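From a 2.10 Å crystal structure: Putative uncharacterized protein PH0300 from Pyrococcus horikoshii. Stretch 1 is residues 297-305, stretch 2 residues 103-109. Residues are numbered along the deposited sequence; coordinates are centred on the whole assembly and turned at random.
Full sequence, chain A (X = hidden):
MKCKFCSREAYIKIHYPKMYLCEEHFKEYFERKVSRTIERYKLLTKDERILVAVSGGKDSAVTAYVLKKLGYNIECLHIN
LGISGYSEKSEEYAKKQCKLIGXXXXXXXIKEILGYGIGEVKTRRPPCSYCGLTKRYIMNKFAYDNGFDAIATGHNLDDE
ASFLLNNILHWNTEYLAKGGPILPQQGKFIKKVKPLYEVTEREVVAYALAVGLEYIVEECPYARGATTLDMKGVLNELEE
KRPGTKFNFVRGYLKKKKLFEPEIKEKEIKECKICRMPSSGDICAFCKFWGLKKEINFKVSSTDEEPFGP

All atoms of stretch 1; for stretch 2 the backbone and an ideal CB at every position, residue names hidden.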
# COMPACT_ATOMS: atom_id res chain seq x y z
N ASN A 297 -20.57 -16.38 31.26
CA ASN A 297 -20.28 -17.80 31.13
C ASN A 297 -20.89 -18.31 29.84
O ASN A 297 -22.11 -18.41 29.74
CB ASN A 297 -20.85 -18.56 32.32
CG ASN A 297 -20.30 -19.96 32.44
OD1 ASN A 297 -19.66 -20.47 31.52
ND2 ASN A 297 -20.56 -20.60 33.58
N PHE A 298 -20.06 -18.64 28.85
CA PHE A 298 -20.57 -19.10 27.55
C PHE A 298 -20.66 -20.61 27.42
O PHE A 298 -21.02 -21.13 26.36
CB PHE A 298 -19.76 -18.52 26.39
CG PHE A 298 -20.00 -17.06 26.17
CD1 PHE A 298 -21.18 -16.62 25.60
CD2 PHE A 298 -19.04 -16.13 26.53
CE1 PHE A 298 -21.39 -15.29 25.39
CE2 PHE A 298 -19.26 -14.79 26.33
CZ PHE A 298 -20.43 -14.36 25.76
N LYS A 299 -20.33 -21.31 28.51
CA LYS A 299 -20.45 -22.76 28.56
C LYS A 299 -21.88 -23.23 28.21
O LYS A 299 -22.87 -22.70 28.72
CB LYS A 299 -20.06 -23.27 29.95
CG LYS A 299 -20.21 -24.76 30.12
CD LYS A 299 -19.25 -25.54 29.23
CE LYS A 299 -19.35 -27.03 29.50
NZ LYS A 299 -20.58 -27.64 28.91
N VAL A 300 -21.96 -24.21 27.32
CA VAL A 300 -23.26 -24.76 26.94
C VAL A 300 -23.21 -26.28 26.96
O VAL A 300 -22.17 -26.90 26.70
CB VAL A 300 -23.73 -24.26 25.54
CG1 VAL A 300 -23.94 -22.75 25.53
CG2 VAL A 300 -22.75 -24.67 24.45
N SER A 301 -24.35 -26.90 27.27
CA SER A 301 -24.43 -28.36 27.26
C SER A 301 -25.17 -28.87 26.03
O SER A 301 -25.18 -30.07 25.78
CB SER A 301 -25.08 -28.89 28.54
OG SER A 301 -26.22 -28.12 28.88
N SER A 302 -25.76 -27.95 25.27
CA SER A 302 -26.58 -28.32 24.11
C SER A 302 -26.93 -27.11 23.25
O SER A 302 -26.59 -25.98 23.58
CB SER A 302 -27.88 -28.97 24.59
OG SER A 302 -28.56 -28.09 25.47
N THR A 303 -27.64 -27.37 22.15
CA THR A 303 -28.11 -26.30 21.28
C THR A 303 -29.63 -26.17 21.39
O THR A 303 -30.33 -27.12 21.80
CB THR A 303 -27.78 -26.58 19.81
OG1 THR A 303 -28.47 -27.76 19.38
CG2 THR A 303 -26.28 -26.80 19.63
N ASP A 304 -30.13 -25.01 21.01
CA ASP A 304 -31.57 -24.79 20.94
C ASP A 304 -32.24 -25.83 20.03
O ASP A 304 -33.37 -26.26 20.29
CB ASP A 304 -31.88 -23.39 20.43
CG ASP A 304 -31.26 -22.29 21.30
OD1 ASP A 304 -31.28 -22.41 22.55
OD2 ASP A 304 -30.78 -21.31 20.71
N GLU A 305 -31.53 -26.22 18.97
CA GLU A 305 -32.04 -27.18 17.99
C GLU A 305 -31.90 -28.63 18.44
O GLU A 305 -32.66 -29.51 18.00
CB GLU A 305 -31.38 -26.96 16.62
CG GLU A 305 -31.94 -25.76 15.84
CD GLU A 305 -33.43 -25.89 15.52
OE1 GLU A 305 -33.77 -26.56 14.52
OE2 GLU A 305 -34.27 -25.34 16.27
N UNK A 103 -23.90 -28.92 10.65
CA UNK A 103 -23.09 -28.60 11.82
C UNK A 103 -23.99 -28.09 12.93
O UNK A 103 -24.94 -27.35 12.66
CB UNK A 103 -22.01 -27.57 11.48
N UNK A 104 -23.70 -28.47 14.17
CA UNK A 104 -24.41 -27.87 15.31
C UNK A 104 -24.20 -26.35 15.31
O UNK A 104 -23.08 -25.89 15.07
CB UNK A 104 -23.93 -28.48 16.63
N UNK A 105 -25.25 -25.59 15.59
CA UNK A 105 -25.13 -24.14 15.60
C UNK A 105 -25.50 -23.58 16.95
O UNK A 105 -26.61 -23.81 17.46
CB UNK A 105 -26.01 -23.52 14.51
N UNK A 106 -24.57 -22.86 17.55
CA UNK A 106 -24.81 -22.18 18.81
C UNK A 106 -25.11 -20.73 18.52
O UNK A 106 -24.52 -20.15 17.60
CB UNK A 106 -23.62 -22.32 19.76
N UNK A 107 -26.01 -20.15 19.29
CA UNK A 107 -26.34 -18.75 19.08
C UNK A 107 -26.18 -17.91 20.33
O UNK A 107 -26.68 -18.28 21.41
CB UNK A 107 -27.77 -18.63 18.56
N UNK A 108 -25.47 -16.79 20.17
CA UNK A 108 -25.38 -15.75 21.18
C UNK A 108 -26.03 -14.47 20.66
O UNK A 108 -25.63 -13.91 19.62
CB UNK A 108 -23.92 -15.50 21.57
N UNK A 109 -27.03 -13.99 21.39
CA UNK A 109 -27.72 -12.77 21.03
C UNK A 109 -27.17 -11.64 21.89
O UNK A 109 -27.38 -11.59 23.09
CB UNK A 109 -29.23 -12.92 21.20

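Position 103 has nothing of stretch 1 within 5.5 Å of its ideal CB, so almost any residue would fit. The deposited residue is A103, which makes no contact with stretch 1.

At position 104 the CA-to-CB bond points sideways, and the ideal CB lies 4.2 Å from T303 CG2. Phi is -59° and psi 138°, values that proline tolerates well, as do many other residues. A small apolar side chain would suit this methyl. The residue is P104. Its CB lies 4.4 Å from T303 CG2, a marginal contact.

Position 105 has extended backbone angles and begins the strand. Its CB points sideways and meets nothing of stretch 1 within 5.5 Å, so many side chains are possible. It is L105; its nearest side-chain approach is CB, 6.1 Å from T303 CG2. The backbone does more: L105 O lies 3.7 Å from T303 CG2, and a water donates to L105 O at 3.1 Å while accepting from D304 N at 3.1 Å.

At position 106 the CB points sideways, with T303 CG2 at 5.2 Å and V300 CG2 at 5.3 Å. Those gaps leave room for a longer side chain that bends toward two methyls. The carbonyl S302 O is also nearby. A leucine, a methionine or an aromatic ring could fill the space, and a polar ring could also use the carbonyl through water. The residue is H106, with chi1 in m. Its ND1 comes to 3.6 Å from T303 CG2 and 3.9 Å from V300 CG2. S302 O is at the ring edge, 4.4 Å from ND1, too far for a direct bond. A water closes this gap, 2.8 Å from H106 ND1 and donating to S302 O at 2.7 Å.

At position 107 the CB again points sideways, with D304 OD2 4.6 Å away. A basic or polar group could answer the carboxylate, but an aliphatic chain is also possible. The residue is I107. Its CD1 lies 4.4 Å from D304 OD2, and no hydrogen bond joins the two side chains.

At position 108 the CB points toward stretch 1, 4.6 Å from F298 CE1. A compact apolar residue such as valine, isoleucine or alanine suits this aromatic neighbour. V108 is found, and its CG1 packs obliquely against the ring, 3.9 Å from F298 CE1.

Position 109 is out of reach of stretch 1, so the choice is open. It is R109, at a helix N-cap position, and its guanidinium bonds elsewhere in the structure.

Stretch 2 103-109: APLHIVR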
# COMPACT_ATOMS: atom_id res chain seq x y z
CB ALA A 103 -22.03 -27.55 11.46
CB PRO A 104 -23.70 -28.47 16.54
CG PRO A 104 -22.92 -29.65 16.02
CD PRO A 104 -22.59 -29.34 14.58
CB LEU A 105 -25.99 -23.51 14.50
CG LEU A 105 -26.17 -21.99 14.58
CD1 LEU A 105 -24.83 -21.26 14.44
CD2 LEU A 105 -27.14 -21.58 13.49
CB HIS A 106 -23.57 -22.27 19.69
CG HIS A 106 -23.02 -23.66 19.80
ND1 HIS A 106 -23.55 -24.61 20.65
CD2 HIS A 106 -21.98 -24.26 19.17
CE1 HIS A 106 -22.86 -25.73 20.54
NE2 HIS A 106 -21.90 -25.55 19.65
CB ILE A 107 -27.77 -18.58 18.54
CG1 ILE A 107 -27.98 -19.45 17.30
CG2 ILE A 107 -28.06 -17.09 18.24
CD1 ILE A 107 -29.43 -19.65 16.91
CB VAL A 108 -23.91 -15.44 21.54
CG1 VAL A 108 -23.84 -14.28 22.54
CG2 VAL A 108 -23.24 -16.67 22.09
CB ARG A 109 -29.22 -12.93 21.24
CG ARG A 109 -29.81 -14.11 20.49
CD ARG A 109 -31.01 -13.67 19.68
NE ARG A 109 -31.60 -14.75 18.89
CZ ARG A 109 -32.87 -15.16 19.00
NH1 ARG A 109 -33.68 -14.58 19.88
NH2 ARG A 109 -33.33 -16.15 18.25
O HOH W 1 -28.08 -22.86 20.01
O HOH W 2 -25.83 -23.79 22.12
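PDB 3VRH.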